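Local coordinates for serine protease inhibitor 4, isoform B (PDB 4P0O), which probably inhibits serine-type and cysteine-type endopeptidases, at residues G31-F36 against V377-E382; D187-D192 against H358-V363. All blocks are in the same frame, centred on the assembly; numbering follows the deposited sequence.

Interaction 1: residues G31-F36 against V377-E382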
ATOM      1  N   GLY A  31      16.241   5.452   6.861  1.00 49.22           N
ATOM      2  CA  GLY A  31      16.996   6.369   6.026  1.00 42.38           C
ATOM      3  C   GLY A  31      16.588   6.398   4.565  1.00 41.86           C
ATOM      4  O   GLY A  31      17.222   7.086   3.774  1.00 41.23           O
ATOM      5  N   GLU A  32      15.535   5.675   4.182  1.00 39.55           N
ATOM      6  CA  GLU A  32      15.100   5.772   2.796  1.00 38.84           C
ATOM      7  C   GLU A  32      13.641   6.137   2.715  1.00 31.21           C
ATOM      8  O   GLU A  32      12.876   5.943   3.663  1.00 30.10           O
ATOM      9  CB  GLU A  32      15.390   4.479   2.033  1.00 46.46           C
ATOM     10  CG  GLU A  32      14.403   3.346   2.180  1.00 55.02           C
ATOM     11  CD  GLU A  32      14.775   2.168   1.283  1.00 63.04           C
ATOM     12  OE1 GLU A  32      15.524   1.282   1.745  1.00 61.66           O
ATOM     13  OE2 GLU A  32      14.339   2.145   0.106  1.00 62.44           O
ATOM     14  N   ASN A  33      13.266   6.680   1.567  1.00 30.77           N
ATOM     15  CA  ASN A  33      11.884   7.054   1.324  1.00 31.23           C
ATOM     16  C   ASN A  33      11.008   5.822   1.222  1.00 34.14           C
ATOM     17  O   ASN A  33      11.191   4.999   0.333  1.00 33.31           O
ATOM     18  CB  ASN A  33      11.769   7.864   0.039  1.00 28.66           C
ATOM     19  CG  ASN A  33      12.469   9.199   0.118  1.00 30.73           C
ATOM     20  OD1 ASN A  33      12.813   9.675   1.191  1.00 30.34           O
ATOM     21  ND2 ASN A  33      12.673   9.820  -1.037  1.00 36.02           N
ATOM     22  N   ILE A  34      10.049   5.703   2.129  1.00 23.28           N
ATOM     23  CA  ILE A  34       9.100   4.613   2.095  1.00 23.24           C
ATOM     24  C   ILE A  34       7.922   4.990   1.216  1.00 22.74           C
ATOM     25  O   ILE A  34       7.471   6.129   1.246  1.00 25.48           O
ATOM     26  CB  ILE A  34       8.628   4.268   3.512  1.00 26.87           C
ATOM     27  CG1 ILE A  34       9.814   3.740   4.319  1.00 34.55           C
ATOM     28  CG2 ILE A  34       7.501   3.244   3.483  1.00 27.49           C
ATOM     29  CD1 ILE A  34       9.530   3.592   5.783  1.00 44.97           C
ATOM     30  N   VAL A  35       7.461   4.039   0.414  1.00 20.69           N
ATOM     31  CA  VAL A  35       6.132   4.129  -0.192  1.00 19.11           C
ATOM     32  C   VAL A  35       5.604   2.713  -0.321  1.00 20.23           C
ATOM     33  O   VAL A  35       6.347   1.793  -0.711  1.00 21.90           O
ATOM     34  CB  VAL A  35       6.142   4.859  -1.567  1.00 20.34           C
ATOM     35  CG1 VAL A  35       7.056   4.182  -2.595  1.00 24.05           C
ATOM     36  CG2 VAL A  35       4.718   4.990  -2.112  1.00 21.68           C
ATOM     37  N   PHE A  36       4.341   2.529   0.052  1.00 18.71           N
ATOM     38  CA  PHE A  36       3.701   1.231  -0.055  1.00 17.15           C
ATOM     39  C   PHE A  36       2.193   1.408  -0.153  1.00 17.95           C
ATOM     40  O   PHE A  36       1.663   2.477   0.162  1.00 18.24           O
ATOM     41  CB  PHE A  36       4.068   0.304   1.121  1.00 17.39           C
ATOM     42  CG  PHE A  36       3.465   0.664   2.465  1.00 18.25           C
ATOM     43  CD1 PHE A  36       3.922   1.745   3.208  1.00 21.86           C
ATOM     44  CD2 PHE A  36       2.475  -0.146   3.015  1.00 20.01           C
ATOM     45  CE1 PHE A  36       3.365   2.035   4.455  1.00 21.78           C
ATOM     46  CE2 PHE A  36       1.924   0.129   4.256  1.00 22.26           C
ATOM     47  CZ  PHE A  36       2.359   1.203   4.978  1.00 23.29           C
ATOM     48  N   VAL A 377       8.859  11.055   2.833  1.00 19.64           N
ATOM     49  CA  VAL A 377       9.977  11.651   2.136  1.00 22.26           C
ATOM     50  C   VAL A 377      11.008  12.034   3.173  1.00 26.45           C
ATOM     51  O   VAL A 377      10.768  12.933   3.953  1.00 25.11           O
ATOM     52  CB  VAL A 377       9.556  12.872   1.322  1.00 22.57           C
ATOM     53  CG1 VAL A 377      10.775  13.529   0.679  1.00 20.97           C
ATOM     54  CG2 VAL A 377       8.553  12.448   0.261  1.00 22.34           C
ATOM     55  N   VAL A 378      12.139  11.335   3.191  1.00 25.84           N
ATOM     56  CA  VAL A 378      13.198  11.634   4.165  1.00 29.14           C
ATOM     57  C   VAL A 378      14.431  12.135   3.473  1.00 29.63           C
ATOM     58  O   VAL A 378      15.260  12.810   4.076  1.00 29.63           O
ATOM     59  CB  VAL A 378      13.561  10.408   5.031  1.00 34.31           C
ATOM     60  CG1 VAL A 378      12.284   9.813   5.652  1.00 32.08           C
ATOM     61  CG2 VAL A 378      14.311   9.365   4.234  1.00 36.01           C
ATOM     62  N   ARG A 379      14.575  11.795   2.198  1.00 28.68           N
ATOM     63  CA  ARG A 379      15.703  12.314   1.434  1.00 31.47           C
ATOM     64  C   ARG A 379      15.342  12.509  -0.033  1.00 34.05           C
ATOM     65  O   ARG A 379      14.437  11.875  -0.570  1.00 36.25           O
ATOM     66  CB  ARG A 379      16.899  11.387   1.557  1.00 35.10           C
ATOM     67  CG  ARG A 379      16.685  10.058   0.885  1.00 43.06           C
ATOM     68  CD  ARG A 379      17.865   9.126   1.055  1.00 50.26           C
ATOM     69  NE  ARG A 379      17.580   7.837   0.434  1.00 55.09           N
ATOM     70  CZ  ARG A 379      18.407   6.799   0.431  1.00 63.11           C
ATOM     71  NH1 ARG A 379      19.592   6.884   1.019  1.00 63.35           N
ATOM     72  NH2 ARG A 379      18.041   5.673  -0.163  1.00 61.57           N
ATOM     73  N   LEU A 380      16.053  13.423  -0.670  1.00 35.10           N
ATOM     74  CA  LEU A 380      15.832  13.720  -2.073  1.00 36.93           C
ATOM     75  C   LEU A 380      17.181  13.979  -2.681  1.00 38.65           C
ATOM     76  O   LEU A 380      18.074  14.469  -1.998  1.00 45.72           O
ATOM     77  CB  LEU A 380      14.903  14.926  -2.243  1.00 34.29           C
ATOM     78  CG  LEU A 380      13.451  14.707  -1.815  1.00 34.64           C
ATOM     79  CD1 LEU A 380      12.675  15.999  -1.827  1.00 33.28           C
ATOM     80  CD2 LEU A 380      12.791  13.687  -2.731  1.00 30.66           C
ATOM     81  N   GLU A 381      17.341  13.639  -3.951  1.00 47.40           N
ATOM     82  CA  GLU A 381      18.637  13.773  -4.610  1.00 57.31           C
ATOM     83  C   GLU A 381      18.781  15.132  -5.270  1.00 60.14           C
ATOM     84  O   GLU A 381      17.810  15.890  -5.371  1.00 52.63           O
ATOM     85  CB  GLU A 381      18.832  12.677  -5.662  1.00 64.49           C
ATOM     86  CG  GLU A 381      19.485  11.405  -5.145  1.00 71.87           C
ATOM     87  CD  GLU A 381      20.993  11.517  -5.024  1.00 82.13           C
ATOM     88  OE1 GLU A 381      21.510  12.655  -4.969  1.00 86.68           O
ATOM     89  OE2 GLU A 381      21.661  10.460  -4.985  1.00 85.17           O
ATOM     90  N   GLU A 382      20.009  15.418  -5.704  1.00 69.95           N
ATOM     91  CA  GLU A 382      20.322  16.541  -6.590  1.00 76.60           C
ATOM     92  C   GLU A 382      19.992  17.890  -5.962  1.00 74.04           C
ATOM     93  O   GLU A 382      20.819  18.809  -5.984  1.00 70.28           O
ATOM     94  CB  GLU A 382      19.586  16.365  -7.927  1.00 78.57           C
ATOM     95  CG  GLU A 382      19.057  17.645  -8.569  1.00 86.53           C
ATOM     96  CD  GLU A 382      18.901  17.528 -10.080  1.00 97.83           C
ATOM     97  OE1 GLU A 382      18.061  16.719 -10.531  1.00102.15           O
ATOM     98  OE2 GLU A 382      19.622  18.240 -10.818  1.00100.82           O
TER
HETATM   99  O   HOH W   1      15.128   6.718  -1.123  1.00 40.16           O
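Asn-33 lays its carboxamide against the backbone of Val-378 and Arg-379, bonding to the N-H groups of both and to the C=O of the second. With CG anti to the carbonyl carbon (chi1 -65°), the side chain leaves CB beside its own backbone N, and the carboxamide ends up against 378-379. CG already lies 3.4 Å from Arg-379 O. On one branch, Asn-33 OD1 accepts from Val-378 N at 2.7 Å, this donor standing 34° off the carbonyl plane. The same Asn-33 OD1 accepts from Arg-379 N at 2.9 Å, in the carbonyl plane and on a lone pair. On the other branch, Asn-33 ND2 donates to Arg-379 O at 2.7 Å, with the acceptor near the amide plane. Three bonds thus grip a single amide and fix its rotation. Val-378 CG2 flanks the carboxamide, 3.4 Å from Asn-33 OD1. The extended Arg-379 side chain reaches across to 31-32, where Gly-31 O lies over one guanidinium face, toward its rim, and Glu-32 CB approaches Arg-379 NH2 at 3.6 Å. At the guanidinium edge a water accepts from both Arg-379 NE and Asn-33 N, a water-mediated second link. The contact joins the segment after helix 6-28 to the C-terminal tail leaving serpin sheet B, which includes strands 35-36, 370-377 and 360-366. Next to it, Ile-34 and Phe-36 hydrogen-bond through their backbones to Ser-376 and Trp-374. Helix 6-28 packs on Ile-34 and Phe-36, while strand 263-281 receives Glu-32, Val-35, Val-377 and Leu-380.

Interaction 2: residues D187-D192 against H358-V363; sequences DTFHLD and HPFTYV
His-190 O is the polar atom on which this contact turns, for His-358 and Pro-359 both bring carbon atoms against it and no conventional hydrogen bond joins the two segments. His-358 CA makes a CA-H...O contact with His-190 O at 3.6 Å, with an angle of 148° at the hydrogen. Pro-359 CD comes closer, 3.1 Å from His-190 O. The proline ring also reaches the next carbonyl, its CG standing 4.0 Å from Leu-191 O. Apolar cover comes from Phe-189: with CG anti to the backbone N (chi1 -176°), the ring lies against 358-360. One face of that ring takes His-358 CA, and its leading atom, Phe-189 CZ, touches His-358 C at 3.6 Å. Phe-360 arrives at the edge of the same ring, near its plane, with Phe-360 CE2 4.4 Å from Phe-189 CE1. A serine in place of Phe-189 would probably open a gap beneath the His-358 backbone and leave Pro-359 CD and Phe-360 CE2 without their aromatic neighbour. The His-358 imidazole is engaged away from this interface, NE2 bonding to Pro-237 O. The arrangement joins sheets C and B of the serpin fold. Strand 185-190 pairs antiparallel with 196-213 in sheet C, whereas strand 360-366 lies between 230-237 and 370-377 in sheet B. Phe-189 reaches across to Val-377 and Leu-380, and Phe-360 lies on Val-377, Ile-234 and Leu-236, so the aromatic pair belongs to the hydrophobic interior beside strands 230-237 and 370-377.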
ATOM      1  N   ASP A 187      14.995  24.819  -4.484  1.00 30.26           N
ATOM      2  CA  ASP A 187      14.958  25.349  -3.137  1.00 33.29           C
ATOM      3  C   ASP A 187      15.442  24.297  -2.152  1.00 29.09           C
ATOM      4  O   ASP A 187      15.612  23.128  -2.497  1.00 32.34           O
ATOM      5  CB  ASP A 187      13.548  25.809  -2.769  1.00 42.04           C
ATOM      6  CG  ASP A 187      13.545  26.948  -1.756  1.00 55.43           C
ATOM      7  OD1 ASP A 187      14.629  27.322  -1.248  1.00 51.79           O
ATOM      8  OD2 ASP A 187      12.448  27.462  -1.459  1.00 63.76           O
ATOM      9  N   THR A 188      15.650  24.724  -0.916  1.00 29.40           N
ATOM     10  CA  THR A 188      16.331  23.897   0.063  1.00 29.72           C
ATOM     11  C   THR A 188      15.394  22.905   0.727  1.00 31.65           C
ATOM     12  O   THR A 188      14.335  23.282   1.229  1.00 31.83           O
ATOM     13  CB  THR A 188      16.986  24.762   1.135  1.00 30.40           C
ATOM     14  OG1 THR A 188      17.817  25.746   0.504  1.00 31.16           O
ATOM     15  CG2 THR A 188      17.834  23.912   2.067  1.00 33.93           C
ATOM     16  N   PHE A 189      15.788  21.634   0.685  1.00 26.97           N
ATOM     17  CA  PHE A 189      15.148  20.578   1.455  1.00 24.36           C
ATOM     18  C   PHE A 189      16.123  20.118   2.532  1.00 29.95           C
ATOM     19  O   PHE A 189      17.259  19.724   2.225  1.00 26.88           O
ATOM     20  CB  PHE A 189      14.743  19.400   0.565  1.00 23.26           C
ATOM     21  CG  PHE A 189      13.998  18.312   1.305  1.00 23.96           C
ATOM     22  CD1 PHE A 189      12.621  18.376   1.458  1.00 26.26           C
ATOM     23  CD2 PHE A 189      14.673  17.243   1.865  1.00 24.92           C
ATOM     24  CE1 PHE A 189      11.936  17.388   2.138  1.00 23.93           C
ATOM     25  CE2 PHE A 189      13.996  16.250   2.557  1.00 25.52           C
ATOM     26  CZ  PHE A 189      12.614  16.324   2.692  1.00 26.45           C
ATOM     27  N   HIS A 190      15.686  20.194   3.785  1.00 27.82           N
ATOM     28  CA  HIS A 190      16.551  19.905   4.922  1.00 27.69           C
ATOM     29  C   HIS A 190      16.491  18.437   5.286  1.00 30.86           C
ATOM     30  O   HIS A 190      15.468  17.969   5.761  1.00 30.06           O
ATOM     31  CB  HIS A 190      16.157  20.751   6.140  1.00 29.05           C
ATOM     32  CG  HIS A 190      16.220  22.220   5.892  1.00 30.60           C
ATOM     33  ND1 HIS A 190      17.273  23.000   6.322  1.00 35.57           N
ATOM     34  CD2 HIS A 190      15.371  23.055   5.254  1.00 31.30           C
ATOM     35  CE1 HIS A 190      17.070  24.250   5.949  1.00 36.34           C
ATOM     36  NE2 HIS A 190      15.922  24.310   5.297  1.00 36.18           N
ATOM     37  N   LEU A 191      17.598  17.723   5.099  1.00 30.95           N
ATOM     38  CA  LEU A 191      17.657  16.297   5.428  1.00 29.74           C
ATOM     39  C   LEU A 191      17.783  16.099   6.929  1.00 31.27           C
ATOM     40  O   LEU A 191      17.148  15.220   7.513  1.00 29.95           O
ATOM     41  CB  LEU A 191      18.830  15.633   4.708  1.00 28.53           C
ATOM     42  CG  LEU A 191      18.801  15.737   3.188  1.00 34.49           C
ATOM     43  CD1 LEU A 191      20.189  15.479   2.633  1.00 43.85           C
ATOM     44  CD2 LEU A 191      17.839  14.749   2.644  1.00 34.93           C
ATOM     45  N   ASP A 192      18.621  16.930   7.534  1.00 27.40           N
ATOM     46  CA  ASP A 192      18.792  17.012   8.982  1.00 31.57           C
ATOM     47  C   ASP A 192      19.560  18.297   9.291  1.00 36.69           C
ATOM     48  O   ASP A 192      19.677  19.165   8.429  1.00 35.32           O
ATOM     49  CB  ASP A 192      19.501  15.768   9.551  1.00 32.31           C
ATOM     50  CG  ASP A 192      20.937  15.582   9.044  1.00 40.82           C
ATOM     51  OD1 ASP A 192      21.590  16.560   8.599  1.00 37.76           O
ATOM     52  OD2 ASP A 192      21.438  14.430   9.133  1.00 36.83           O
ATOM     53  N   HIS A 358      11.271  19.709   4.771  1.00 25.83           N
ATOM     54  CA  HIS A 358      11.978  18.783   5.641  1.00 24.93           C
ATOM     55  C   HIS A 358      11.128  17.516   5.697  1.00 26.16           C
ATOM     56  O   HIS A 358      10.003  17.507   5.190  1.00 24.30           O
ATOM     57  CB  HIS A 358      12.214  19.394   7.029  1.00 23.94           C
ATOM     58  CG  HIS A 358      10.968  19.857   7.719  1.00 31.61           C
ATOM     59  ND1 HIS A 358      10.403  21.091   7.488  1.00 33.91           N
ATOM     60  CD2 HIS A 358      10.183  19.250   8.643  1.00 28.94           C
ATOM     61  CE1 HIS A 358       9.320  21.227   8.237  1.00 34.65           C
ATOM     62  NE2 HIS A 358       9.172  20.128   8.953  1.00 27.75           N
ATOM     63  N   PRO A 359      11.673  16.426   6.254  1.00 22.06           N
ATOM     64  CA  PRO A 359      10.976  15.143   6.091  1.00 22.33           C
ATOM     65  C   PRO A 359       9.537  15.139   6.591  1.00 22.85           C
ATOM     66  O   PRO A 359       9.228  15.722   7.633  1.00 24.22           O
ATOM     67  CB  PRO A 359      11.856  14.181   6.888  1.00 23.50           C
ATOM     68  CG  PRO A 359      13.266  14.775   6.714  1.00 23.49           C
ATOM     69  CD  PRO A 359      13.047  16.255   6.762  1.00 23.61           C
ATOM     70  N   PHE A 360       8.666  14.482   5.826  1.00 19.68           N
ATOM     71  CA  PHE A 360       7.254  14.431   6.124  1.00 19.17           C
ATOM     72  C   PHE A 360       6.686  13.065   5.746  1.00 19.20           C
ATOM     73  O   PHE A 360       7.337  12.269   5.054  1.00 21.82           O
ATOM     74  CB  PHE A 360       6.507  15.555   5.394  1.00 20.87           C
ATOM     75  CG  PHE A 360       6.628  15.517   3.894  1.00 22.15           C
ATOM     76  CD1 PHE A 360       5.697  14.837   3.114  1.00 19.42           C
ATOM     77  CD2 PHE A 360       7.635  16.211   3.252  1.00 24.34           C
ATOM     78  CE1 PHE A 360       5.804  14.835   1.735  1.00 20.94           C
ATOM     79  CE2 PHE A 360       7.738  16.206   1.868  1.00 22.61           C
ATOM     80  CZ  PHE A 360       6.815  15.520   1.113  1.00 21.55           C
ATOM     81  N   THR A 361       5.479  12.801   6.220  1.00 19.78           N
ATOM     82  CA  THR A 361       4.770  11.590   5.831  1.00 16.26           C
ATOM     83  C   THR A 361       3.528  11.996   5.042  1.00 17.80           C
ATOM     84  O   THR A 361       3.019  13.121   5.182  1.00 20.36           O
ATOM     85  CB  THR A 361       4.450  10.716   7.072  1.00 25.56           C
ATOM     86  OG1 THR A 361       3.937   9.436   6.660  1.00 26.98           O
ATOM     87  CG2 THR A 361       3.460  11.408   7.957  1.00 24.97           C
ATOM     88  N   TYR A 362       3.075  11.111   4.163  1.00 18.72           N
ATOM     89  CA  TYR A 362       1.888  11.398   3.351  1.00 17.17           C
ATOM     90  C   TYR A 362       1.061  10.138   3.132  1.00 19.56           C
ATOM     91  O   TYR A 362       1.584   9.022   3.155  1.00 19.36           O
ATOM     92  CB  TYR A 362       2.294  11.997   2.000  1.00 17.41           C
ATOM     93  CG  TYR A 362       3.113  11.061   1.178  1.00 19.43           C
ATOM     94  CD1 TYR A 362       2.503  10.119   0.367  1.00 21.52           C
ATOM     95  CD2 TYR A 362       4.504  11.081   1.232  1.00 21.65           C
ATOM     96  CE1 TYR A 362       3.237   9.231  -0.370  1.00 23.68           C
ATOM     97  CE2 TYR A 362       5.260  10.187   0.488  1.00 21.85           C
ATOM     98  CZ  TYR A 362       4.607   9.261  -0.317  1.00 25.96           C
ATOM     99  OH  TYR A 362       5.323   8.364  -1.060  1.00 27.98           O
ATOM    100  N   VAL A 363      -0.228  10.328   2.894  1.00 17.36           N
ATOM    101  CA  VAL A 363      -1.159   9.225   2.717  1.00 18.47           C
ATOM    102  C   VAL A 363      -2.077   9.578   1.552  1.00 18.75           C
ATOM    103  O   VAL A 363      -2.609  10.686   1.512  1.00 21.36           O
ATOM    104  CB  VAL A 363      -1.988   8.963   3.995  1.00 18.84           C
ATOM    105  CG1 VAL A 363      -2.724   7.649   3.893  1.00 19.49           C
ATOM    106  CG2 VAL A 363      -1.107   8.961   5.232  1.00 20.41           C
TER

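Beginning at the N terminus, the chain leaves helix 6-28 and enters 31-36, whose partner, 377-382, comes only at the C-terminal end of the model; interaction 1 therefore closes a loop of 340 residues. Interaction 2 is nested inside it, joining 187-192 to 358-363 around 165 intervening residues. The inner loop includes the unmodelled residues 343-349, which probably belong to the serpin reactive-centre loop. With centres about 9 Å apart, the two contacts touch: Val-377 N probably hydrogen-bonds to Phe-360 O, and Leu-191 packs on Val-378 and Arg-379. Together they tie the segment after helix 6-28 and the C-terminal tail to strands 360-366 and 370-377, and bring strand 185-190 against them.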